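Local atomic coordinates of periplasmic binding protein/LacI transcriptional regulator (Brachyspira murdochii, PDB entry 4KQC), a protein that probably binds a sugar or related solute as the solute-binding component of an ABC transporter. Residues K17-V20 with T21-D24; R164-E167 with L168-D172; G73-T76 with E77-K80; T153-G156 with R157-F161; G277-A280 with V281-A284. All coordinates share one frame; numbering follows the deposited sequence.

Contact 1 of 5, residues K17-V20 with T21-D24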
# COMPACT_ATOMS: atom_id res chain seq x y z
N LYS A 17 -6.63 -10.42 -3.36
CA LYS A 17 -6.90 -11.41 -2.30
C LYS A 17 -6.45 -11.01 -0.88
O LYS A 17 -6.82 -11.67 0.08
CB LYS A 17 -6.25 -12.75 -2.62
CG LYS A 17 -6.85 -13.51 -3.81
CD LYS A 17 -6.02 -14.81 -3.98
CE LYS A 17 -6.09 -15.42 -5.38
NZ LYS A 17 -7.16 -16.44 -5.43
N PHE A 18 -5.63 -9.97 -0.80
CA PHE A 18 -5.42 -9.25 0.47
C PHE A 18 -6.72 -9.17 1.24
O PHE A 18 -6.75 -9.35 2.43
CB PHE A 18 -4.93 -7.87 0.07
CG PHE A 18 -4.68 -6.88 1.19
CD1 PHE A 18 -5.67 -6.04 1.66
CD2 PHE A 18 -3.38 -6.72 1.73
CE1 PHE A 18 -5.39 -5.03 2.57
CE2 PHE A 18 -3.12 -5.72 2.68
CZ PHE A 18 -4.12 -4.91 3.12
N TRP A 19 -7.81 -8.84 0.54
CA TRP A 19 -9.08 -8.57 1.18
C TRP A 19 -9.79 -9.81 1.74
O TRP A 19 -10.61 -9.69 2.66
CB TRP A 19 -10.01 -7.72 0.24
CG TRP A 19 -9.49 -6.35 0.16
CD1 TRP A 19 -8.60 -5.87 -0.72
CD2 TRP A 19 -9.73 -5.31 1.10
NE1 TRP A 19 -8.29 -4.57 -0.43
CE2 TRP A 19 -8.96 -4.20 0.70
CE3 TRP A 19 -10.56 -5.19 2.20
CZ2 TRP A 19 -8.97 -3.00 1.39
CZ3 TRP A 19 -10.55 -3.94 2.87
CH2 TRP A 19 -9.76 -2.90 2.44
N VAL A 20 -9.42 -11.01 1.27
CA VAL A 20 -9.90 -12.24 1.88
C VAL A 20 -9.33 -12.34 3.31
O VAL A 20 -10.02 -12.66 4.30
CB VAL A 20 -9.47 -13.42 1.02
CG1 VAL A 20 -9.81 -14.74 1.67
CG2 VAL A 20 -10.17 -13.32 -0.32
N THR A 21 -8.06 -11.98 3.43
CA THR A 21 -7.45 -12.00 4.73
C THR A 21 -7.99 -10.90 5.71
O THR A 21 -8.17 -11.14 6.91
CB THR A 21 -5.93 -11.90 4.62
OG1 THR A 21 -5.48 -12.97 3.74
CG2 THR A 21 -5.32 -12.00 5.97
N VAL A 22 -8.28 -9.73 5.17
CA VAL A 22 -8.88 -8.69 5.94
C VAL A 22 -10.22 -9.20 6.45
O VAL A 22 -10.56 -8.96 7.60
CB VAL A 22 -9.11 -7.40 5.12
CG1 VAL A 22 -9.88 -6.36 5.91
CG2 VAL A 22 -7.80 -6.81 4.59
N ARG A 23 -11.01 -9.81 5.57
CA ARG A 23 -12.30 -10.36 6.00
C ARG A 23 -12.14 -11.33 7.12
O ARG A 23 -12.94 -11.30 8.07
CB ARG A 23 -13.13 -10.98 4.87
CG ARG A 23 -14.51 -11.46 5.30
CD ARG A 23 -15.37 -11.85 4.11
NE ARG A 23 -14.86 -12.99 3.39
CZ ARG A 23 -15.48 -13.63 2.40
NH1 ARG A 23 -16.62 -13.17 1.92
NH2 ARG A 23 -14.93 -14.73 1.89
N ASP A 24 -11.14 -12.21 7.02
CA ASP A 24 -10.91 -13.18 8.11
C ASP A 24 -10.71 -12.47 9.46
O ASP A 24 -11.25 -12.93 10.49
CB ASP A 24 -9.68 -14.03 7.85
CG ASP A 24 -9.84 -14.99 6.67
OD1 ASP A 24 -10.99 -15.38 6.34
OD2 ASP A 24 -8.77 -15.36 6.11
O HOH W 1 -5.59 -14.34 0.57
O HOH W 2 -12.47 -14.37 4.21
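Val22 sets its two methyls against the aromatic side chains of the preceding turn. CG2 comes obliquely to the Phe18 ring, with Val22 CG2 3.6 Å from Phe18 CE1, and the same methyl also lies over one face of the Trp19 indole, offset toward its rim. The branch point follows the indole alongside, Val22 CB standing 3.9 Å from Trp19 CE3, while CG1 touches CE3 and CZ3. CG1 lies anti to the backbone N of Val22 (chi1 174°), which leaves CG2 on the N side, close to the Phe18 carbonyl. On that Trp19 face Phe18 CD1 also rests, so the two rings and the valine form one apolar patch. An alanine in place of Val22 would probably leave Phe18 and the Trp19 face without the two methyls and open a gap beside both rings.

Behind the patch runs the helical ladder: Val22 N gives its hydrogen to Phe18 O at 3.2 Å, and Arg23 N to Trp19 O at 2.9 Å. On the polar side one water joins three groups, accepting from Arg23 NE and donating to Val20 O and to Asp24 OD1, the last at 2.8 Å. Further out, Pro273 touches Phe18 and Val22, and Phe39 packs on Trp19 and Val22. This is the N-terminal part of the crossover helix in the beta-alpha-beta unit 6-10, 18-33, 36-40, as in periplasmic binding protein folds.

Contact 2 of 5, residues R164-E167 with L168-D172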
# COMPACT_ATOMS: atom_id res chain seq x y z
N ARG A 164 12.84 9.72 3.89
CA ARG A 164 13.84 8.92 4.59
C ARG A 164 15.12 8.77 3.76
O ARG A 164 16.24 8.85 4.28
CB ARG A 164 13.29 7.55 4.97
CG ARG A 164 14.26 6.65 5.70
CD ARG A 164 14.65 7.24 7.04
NE ARG A 164 15.41 6.28 7.84
CZ ARG A 164 16.14 6.56 8.92
NH1 ARG A 164 16.18 7.80 9.44
NH2 ARG A 164 16.82 5.59 9.51
N PHE A 165 14.99 8.47 2.49
CA PHE A 165 16.19 8.35 1.60
C PHE A 165 17.04 9.63 1.56
O PHE A 165 18.29 9.57 1.64
CB PHE A 165 15.81 7.96 0.16
CG PHE A 165 16.97 7.46 -0.62
CD1 PHE A 165 17.79 8.31 -1.31
CD2 PHE A 165 17.23 6.11 -0.67
CE1 PHE A 165 18.88 7.84 -2.00
CE2 PHE A 165 18.27 5.62 -1.39
CZ PHE A 165 19.09 6.48 -2.08
N THR A 166 16.37 10.77 1.56
CA THR A 166 17.05 12.06 1.54
C THR A 166 17.77 12.26 2.84
O THR A 166 18.91 12.76 2.85
CB THR A 166 15.99 13.15 1.21
OG1 THR A 166 15.57 12.95 -0.14
CG2 THR A 166 16.54 14.54 1.35
N GLU A 167 17.15 11.92 3.94
CA GLU A 167 17.77 12.05 5.26
C GLU A 167 19.04 11.19 5.31
O GLU A 167 20.11 11.65 5.77
CB GLU A 167 16.74 11.68 6.35
CG GLU A 167 17.31 11.61 7.75
CD GLU A 167 16.37 11.04 8.81
OE1 GLU A 167 15.34 10.41 8.50
OE2 GLU A 167 16.70 11.24 10.00
N LEU A 168 18.95 9.95 4.86
CA LEU A 168 20.11 9.07 4.97
C LEU A 168 21.23 9.52 4.02
O LEU A 168 22.39 9.57 4.39
CB LEU A 168 19.74 7.61 4.66
CG LEU A 168 18.72 6.97 5.62
CD1 LEU A 168 18.22 5.66 5.08
CD2 LEU A 168 19.32 6.81 7.00
N ALA A 169 20.88 9.81 2.78
CA ALA A 169 21.83 10.10 1.73
C ALA A 169 22.45 11.52 1.96
O ALA A 169 23.62 11.76 1.63
CB ALA A 169 21.16 10.00 0.35
N ASP A 170 21.69 12.45 2.53
CA ASP A 170 22.32 13.78 2.81
C ASP A 170 23.18 13.70 4.05
O ASP A 170 24.09 14.52 4.23
CB ASP A 170 21.31 14.88 3.05
CG ASP A 170 20.52 15.24 1.80
OD1 ASP A 170 20.82 14.74 0.70
OD2 ASP A 170 19.57 16.08 1.95
N GLY A 171 22.83 12.77 4.93
CA GLY A 171 23.50 12.63 6.22
C GLY A 171 24.89 12.02 6.10
O GLY A 171 25.76 12.20 6.98
N ASP A 172 25.08 11.27 5.03
CA ASP A 172 26.32 10.56 4.75
C ASP A 172 27.07 11.43 3.79
O ASP A 172 26.64 11.61 2.69
CB ASP A 172 25.99 9.22 4.10
CG ASP A 172 27.17 8.36 3.78
OD1 ASP A 172 28.31 8.87 3.68
OD2 ASP A 172 26.96 7.10 3.59
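The guanidinium of Arg164 carries Leu168 on one face: Leu168 CD2 sits over its centre, 3.7 Å from Arg164 CZ. At the edge, nearly in the guanidinium plane, lies Glu167 OE1, joined to Arg164 NH1 by a salt bridge of 2.9 Å in the modelled conformers; each of the two residues has a second one, so the pairing is probably not constant. The carboxylate is not coplanar with the guanidinium: NH1 meets OE1 from above the carboxylate plane, 67° out of it. Phe165 is the second flat group, and its ring takes the methyl of Ala169 obliquely, with Phe165 CE1 3.9 Å from Ala169 CB.

A bend at chi2 of Arg164 (63°) turns its chain forward along the helix and brings its head over Leu168. Asp122 of helix 113-133 takes Arg164 NE in a second salt bridge, so two of its nitrogens have acidic partners while the leucine covers a face. Replacing Leu168 by a serine would probably strip that face of its apolar cover and let the guanidinium swing more freely. On another side of the helix, Thr166 CG2 and Asp170 OD2 run alongside each other at 3.5 Å; Asp170 OD1 is hydrogen-bonded to Tyr179 OH and Thr166 OG1 to Val162 O.

The backbone ladder runs on, and the bond from Gly171 N to Glu167 O (3.1 Å) is weak. Asp122, and Glu167 in this conformer, would probably balance the arginine's charge, and the leucine methyl gives its flat face an apolar neighbour at the partly buried seam with helix 113-133.

Contact 3 of 5, residues G73-T76 with E77-K80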
# COMPACT_ATOMS: atom_id res chain seq x y z
N GLY A 73 -13.02 7.80 -5.46
CA GLY A 73 -14.35 8.34 -5.74
C GLY A 73 -14.77 9.30 -4.67
O GLY A 73 -14.00 9.50 -3.71
N ASP A 74 -15.95 9.83 -4.81
CA ASP A 74 -16.46 10.86 -3.93
C ASP A 74 -17.58 10.30 -3.08
O ASP A 74 -18.73 10.08 -3.53
CB ASP A 74 -16.96 12.00 -4.77
CG ASP A 74 -17.44 13.24 -3.95
OD1 ASP A 74 -17.89 13.09 -2.78
OD2 ASP A 74 -17.40 14.38 -4.54
N PHE A 75 -17.30 10.13 -1.80
CA PHE A 75 -18.26 9.62 -0.85
C PHE A 75 -18.80 10.67 0.16
O PHE A 75 -19.30 10.33 1.22
CB PHE A 75 -17.64 8.42 -0.09
CG PHE A 75 -17.21 7.33 -0.99
CD1 PHE A 75 -15.94 7.32 -1.57
CD2 PHE A 75 -18.13 6.37 -1.47
CE1 PHE A 75 -15.57 6.40 -2.50
CE2 PHE A 75 -17.74 5.43 -2.39
CZ PHE A 75 -16.47 5.44 -2.93
N THR A 76 -18.68 11.93 -0.16
CA THR A 76 -19.05 12.97 0.74
C THR A 76 -20.53 13.00 1.09
O THR A 76 -20.87 13.31 2.22
CB THR A 76 -18.61 14.38 0.21
OG1 THR A 76 -19.16 14.63 -1.09
CG2 THR A 76 -17.15 14.50 0.08
N GLU A 77 -21.41 12.67 0.15
CA GLU A 77 -22.83 12.62 0.43
C GLU A 77 -23.12 11.55 1.46
O GLU A 77 -23.90 11.76 2.38
CB GLU A 77 -23.68 12.42 -0.85
CG GLU A 77 -23.53 13.58 -1.83
CD GLU A 77 -24.58 13.59 -2.94
OE1 GLU A 77 -25.41 12.67 -2.98
OE2 GLU A 77 -24.59 14.54 -3.78
N GLN A 78 -22.52 10.39 1.29
CA GLN A 78 -22.72 9.25 2.20
C GLN A 78 -22.18 9.59 3.61
O GLN A 78 -22.85 9.37 4.63
CB GLN A 78 -21.99 8.03 1.64
CG GLN A 78 -22.69 7.43 0.45
CD GLN A 78 -22.44 8.15 -0.88
OE1 GLN A 78 -21.50 8.94 -1.04
NE2 GLN A 78 -23.34 7.94 -1.81
N ILE A 79 -21.00 10.19 3.64
CA ILE A 79 -20.37 10.53 4.92
C ILE A 79 -21.18 11.64 5.62
O ILE A 79 -21.43 11.60 6.84
CB ILE A 79 -18.90 10.92 4.73
CG1 ILE A 79 -18.11 9.73 4.28
CG2 ILE A 79 -18.32 11.53 6.01
CD1 ILE A 79 -16.81 10.12 3.63
N LYS A 80 -21.69 12.58 4.84
CA LYS A 80 -22.57 13.61 5.39
C LYS A 80 -23.78 13.02 6.05
O LYS A 80 -24.20 13.44 7.17
CB LYS A 80 -22.94 14.65 4.30
CG LYS A 80 -23.76 15.77 4.87
CD LYS A 80 -23.61 16.99 4.00
CE LYS A 80 -24.56 18.06 4.46
NZ LYS A 80 -24.54 19.15 3.44
O HOH W 3 -21.01 11.49 -2.61
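One water ties the segments together at the start of helix 76-84: it accepts from Glu77 N at 3.0 Å, donates to Asp74 O at 2.8 Å and donates to Gln78 OE1 as well. Glu77 N belongs to the helix's first turn, so the water gives that amide an acceptor. Just before it, Asp74 OD1 receives two hydrogens. Thr76 OG1 donates over 2.6 Å to Asp74 OD1 on its syn side, and Thr76 N donates over 3.0 Å to the same oxygen, approaching nearly along its C-O bond. The second of these closes an Asx turn. Thr76 holds OG1 between its backbone N and carbonyl carbon (chi1 56°), the setting that brings hydroxyl and amide to a single carboxylate oxygen.

Phe75 stands at the N-cap position, and the helical bonds begin there, with Ile79 N donating to Phe75 O and Lys80 N to Thr76 O. This is the loop that leads from strand 66-68 of the parallel sheet into its following helix.

Gln78, bent at chi2, folds its amide back under the turn so that OE1 comes within 3.3 Å of Phe75 CA; its NE2 is hydrogen-bonded to Asp56 OD2. Ile79 lies against the Phe75 carbonyl, its CG1 3.3 Å from Phe75 O, and its CD1 reaches Phe75 CB at 4.2 Å. The Phe75 ring itself meets Phe68 edge-to-face and touches Gln51 and Gln52 of helix 48-60.

Contact 4 of 5, residues T153-G156 with R157-F161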
# COMPACT_ATOMS: atom_id res chain seq x y z
N THR A 153 -2.87 7.87 -0.38
CA THR A 153 -2.04 6.65 -0.37
C THR A 153 -0.79 6.77 -1.25
O THR A 153 0.33 6.51 -0.81
CB THR A 153 -2.87 5.46 -0.85
OG1 THR A 153 -4.03 5.32 -0.02
CG2 THR A 153 -2.05 4.20 -0.89
N GLY A 154 -0.95 7.25 -2.45
CA GLY A 154 0.20 7.37 -3.36
C GLY A 154 1.16 8.41 -2.83
O GLY A 154 2.38 8.23 -2.88
N ILE A 155 0.62 9.55 -2.37
CA ILE A 155 1.49 10.63 -1.85
C ILE A 155 2.30 10.12 -0.65
O ILE A 155 3.49 10.32 -0.56
CB ILE A 155 0.68 11.88 -1.53
CG1 ILE A 155 0.07 12.46 -2.85
CG2 ILE A 155 1.49 12.90 -0.78
CD1 ILE A 155 -1.01 13.48 -2.57
N GLY A 156 1.64 9.48 0.29
CA GLY A 156 2.32 8.99 1.43
C GLY A 156 3.30 7.87 1.18
O GLY A 156 4.40 7.87 1.75
N ARG A 157 2.96 6.94 0.29
CA ARG A 157 3.93 5.87 -0.03
C ARG A 157 5.14 6.40 -0.77
O ARG A 157 6.22 5.83 -0.66
CB ARG A 157 3.28 4.75 -0.81
CG ARG A 157 2.27 3.95 -0.00
CD ARG A 157 1.85 2.70 -0.72
NE ARG A 157 0.89 1.92 0.02
CZ ARG A 157 0.42 0.75 -0.40
NH1 ARG A 157 0.86 0.23 -1.51
NH2 ARG A 157 -0.40 0.02 0.35
N ALA A 158 5.01 7.51 -1.48
CA ALA A 158 6.17 8.13 -2.17
C ALA A 158 6.95 9.02 -1.22
O ALA A 158 8.20 8.92 -1.17
CB ALA A 158 5.68 9.01 -3.32
N GLU A 159 6.28 9.93 -0.53
CA GLU A 159 6.89 10.92 0.39
C GLU A 159 7.67 10.20 1.47
O GLU A 159 8.75 10.64 1.85
CB GLU A 159 5.85 11.85 1.06
CG GLU A 159 5.45 13.11 0.27
CD GLU A 159 4.55 14.13 1.02
OE1 GLU A 159 4.05 13.88 2.17
OE2 GLU A 159 4.29 15.19 0.43
N GLY A 160 7.10 9.11 2.00
CA GLY A 160 7.79 8.36 3.08
C GLY A 160 9.18 7.89 2.67
O GLY A 160 10.15 7.93 3.47
N PHE A 161 9.28 7.35 1.46
CA PHE A 161 10.52 6.91 0.87
C PHE A 161 11.44 8.12 0.62
O PHE A 161 12.60 8.14 0.96
CB PHE A 161 10.21 6.13 -0.45
CG PHE A 161 11.47 5.65 -1.14
CD1 PHE A 161 12.16 6.48 -1.99
CD2 PHE A 161 11.97 4.37 -0.92
CE1 PHE A 161 13.34 6.10 -2.57
CE2 PHE A 161 13.12 3.95 -1.56
CZ PHE A 161 13.82 4.80 -2.34
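Side-chain packing comes in two pairs, each one helical turn apart. Thr153 and Arg157 lie alongside, both directed the same way, and the methyl does the touching: Thr153 CG2 is 3.8 Å from Arg157 NE and lies over one face of the guanidinium. Ile155 and Glu159 repeat the pattern farther round the helix, where Ile155 CG2 rests 3.8 Å from Glu159 CD in the modelled conformer of the glutamate, one of two. Arg157 leaves the helix with CG anti to its carbonyl carbon (chi1 -68°) and then runs straight through to NE, which carries its head back alongside the Thr153 methyl and out from the helix.

The backbone bonds are those of a regular alpha helix, Arg157 N to Thr153 O at 2.9 Å and Glu159 N to Ile155 O at 2.8 Å. Ala158 N is shared, bonding to Gly154 O at 3.1 Å and weakly to Ile155 O. All of this belongs to the first turns of helix 152-171, the crossover between strands 141-146 and 179-184 in a beta-alpha-beta unit of the second sheet.

Charged and polar bonds reach beyond the helix. Arg157 NH1 forms a salt bridge with Asp251 and a hydrogen bond with Ser212 O, NE bonds to Asn113, and Phe250 offers its ring in a cation-pi contact. These partners fix the rotation of the buried guanidinium, while Glu159 OE1, in that same conformer, pairs with Arg114 at the exposed side.

Contact 5 of 5, residues G277-A280 with V281-A284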
# COMPACT_ATOMS: atom_id res chain seq x y z
N GLY A 277 -8.24 -5.84 9.42
CA GLY A 277 -9.65 -6.19 9.58
C GLY A 277 -10.06 -6.39 11.02
O GLY A 277 -11.12 -5.95 11.45
N PHE A 278 -9.23 -7.04 11.81
CA PHE A 278 -9.56 -7.30 13.20
C PHE A 278 -9.72 -5.97 13.96
O PHE A 278 -10.68 -5.76 14.73
CB PHE A 278 -8.50 -8.19 13.83
CG PHE A 278 -8.89 -8.71 15.15
CD1 PHE A 278 -8.74 -7.93 16.29
CD2 PHE A 278 -9.35 -9.99 15.27
CE1 PHE A 278 -9.09 -8.41 17.53
CE2 PHE A 278 -9.73 -10.47 16.52
CZ PHE A 278 -9.61 -9.66 17.64
N GLN A 279 -8.76 -5.08 13.73
CA GLN A 279 -8.73 -3.78 14.44
C GLN A 279 -9.84 -2.86 13.98
O GLN A 279 -10.41 -2.13 14.79
CB GLN A 279 -7.38 -3.12 14.36
CG GLN A 279 -6.31 -3.91 15.14
CD GLN A 279 -6.60 -4.05 16.63
OE1 GLN A 279 -7.18 -3.15 17.23
NE2 GLN A 279 -6.24 -5.19 17.22
N ALA A 280 -10.20 -2.91 12.70
CA ALA A 280 -11.35 -2.15 12.18
C ALA A 280 -12.61 -2.48 12.93
O ALA A 280 -13.30 -1.58 13.39
CB ALA A 280 -11.55 -2.43 10.70
N VAL A 281 -12.93 -3.79 13.05
CA VAL A 281 -14.15 -4.19 13.73
C VAL A 281 -14.03 -3.88 15.20
O VAL A 281 -15.05 -3.51 15.79
CB VAL A 281 -14.48 -5.65 13.44
CG1 VAL A 281 -15.57 -6.16 14.39
CG2 VAL A 281 -14.89 -5.77 11.99
N THR A 282 -12.87 -4.12 15.83
CA THR A 282 -12.69 -3.74 17.21
C THR A 282 -13.01 -2.27 17.48
O THR A 282 -13.69 -1.97 18.43
CB THR A 282 -11.27 -4.10 17.68
OG1 THR A 282 -11.09 -5.51 17.54
CG2 THR A 282 -11.05 -3.75 19.17
N LEU A 283 -12.44 -1.38 16.70
CA LEU A 283 -12.67 0.05 16.84
C LEU A 283 -14.17 0.32 16.68
O LEU A 283 -14.75 1.12 17.40
CB LEU A 283 -11.88 0.84 15.79
CG LEU A 283 -10.38 0.97 15.99
CD1 LEU A 283 -9.70 1.63 14.79
CD2 LEU A 283 -10.19 1.76 17.25
N ALA A 284 -14.77 -0.31 15.68
CA ALA A 284 -16.17 -0.03 15.40
C ALA A 284 -17.09 -0.47 16.53
O ALA A 284 -18.01 0.28 16.92
CB ALA A 284 -16.56 -0.64 14.11
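Hydrogen bonding is densest at Phe278 O, which takes two donors from Thr282. The amide Thr282 N reaches Phe278 O at 2.9 Å in the ordinary helical way, and the hydroxyl, Thr282 OG1, donates to Phe278 O at the same 2.9 Å. The hydroxyl comes from above the carbonyl plane, 40° out of it. Thr282 has OG1 beside its own backbone N (chi1 -60°), which aims the hydroxyl back at the carbonyl one turn earlier. The partly exposed threonine thus satisfies its hydroxyl within the helix. Three more backbone bonds carry the ladder on, the straightest being Leu283 N to Gln279 O at 2.9 Å with an N-H...O angle of 170°.

Van der Waals contacts are lighter. The Phe278 ring comes obliquely to the same hydroxyl, Phe278 CE1 standing 3.5 Å from Thr282 OG1. Leu283 folds over the backbone, its CG 3.3 Å from Gln279 O, and Val281 brings CG2 to 3.8 Å from Gly277 O.

The other sides of these residues meet the rest of the domain. Phe278 and Val281 pack on Ala29 of helix 18-33, with Ala26 also against the valine. Ala280 faces Phe92, Leu283 and Ala284 touch Ile90, and Gln279 and Leu283 reach Ala109 and Ile296, so helix 273-288 packs beside helix 18-33 and on strands 89-92, 105-110 and 296-297.

Overall arrangement
Contacts 1, 3 and 5 belong with the parallel sheet that contains strand 6-10, whereas contacts 2 and 4 share helix 152-171 beside the other sheet. Contacts 4 and 5 are buried, and the rest are partly buried. Contacts 1 and 5 touch directly, Val22 CG1 lying 3.7 Å from Gly277 CA, which packs helix 18-33 against helix 273-288. Contacts 4 and 2 adjoin in sequence, with centres about 16 Å apart, and both lay an apolar methyl over an arginine head, but the arginine of contact 4 is buried and that of contact 2 partly exposed. Contact 3 relies on a water and an Asx turn, contact 5 on a threonine hydroxyl, contact 1 on aromatic packing.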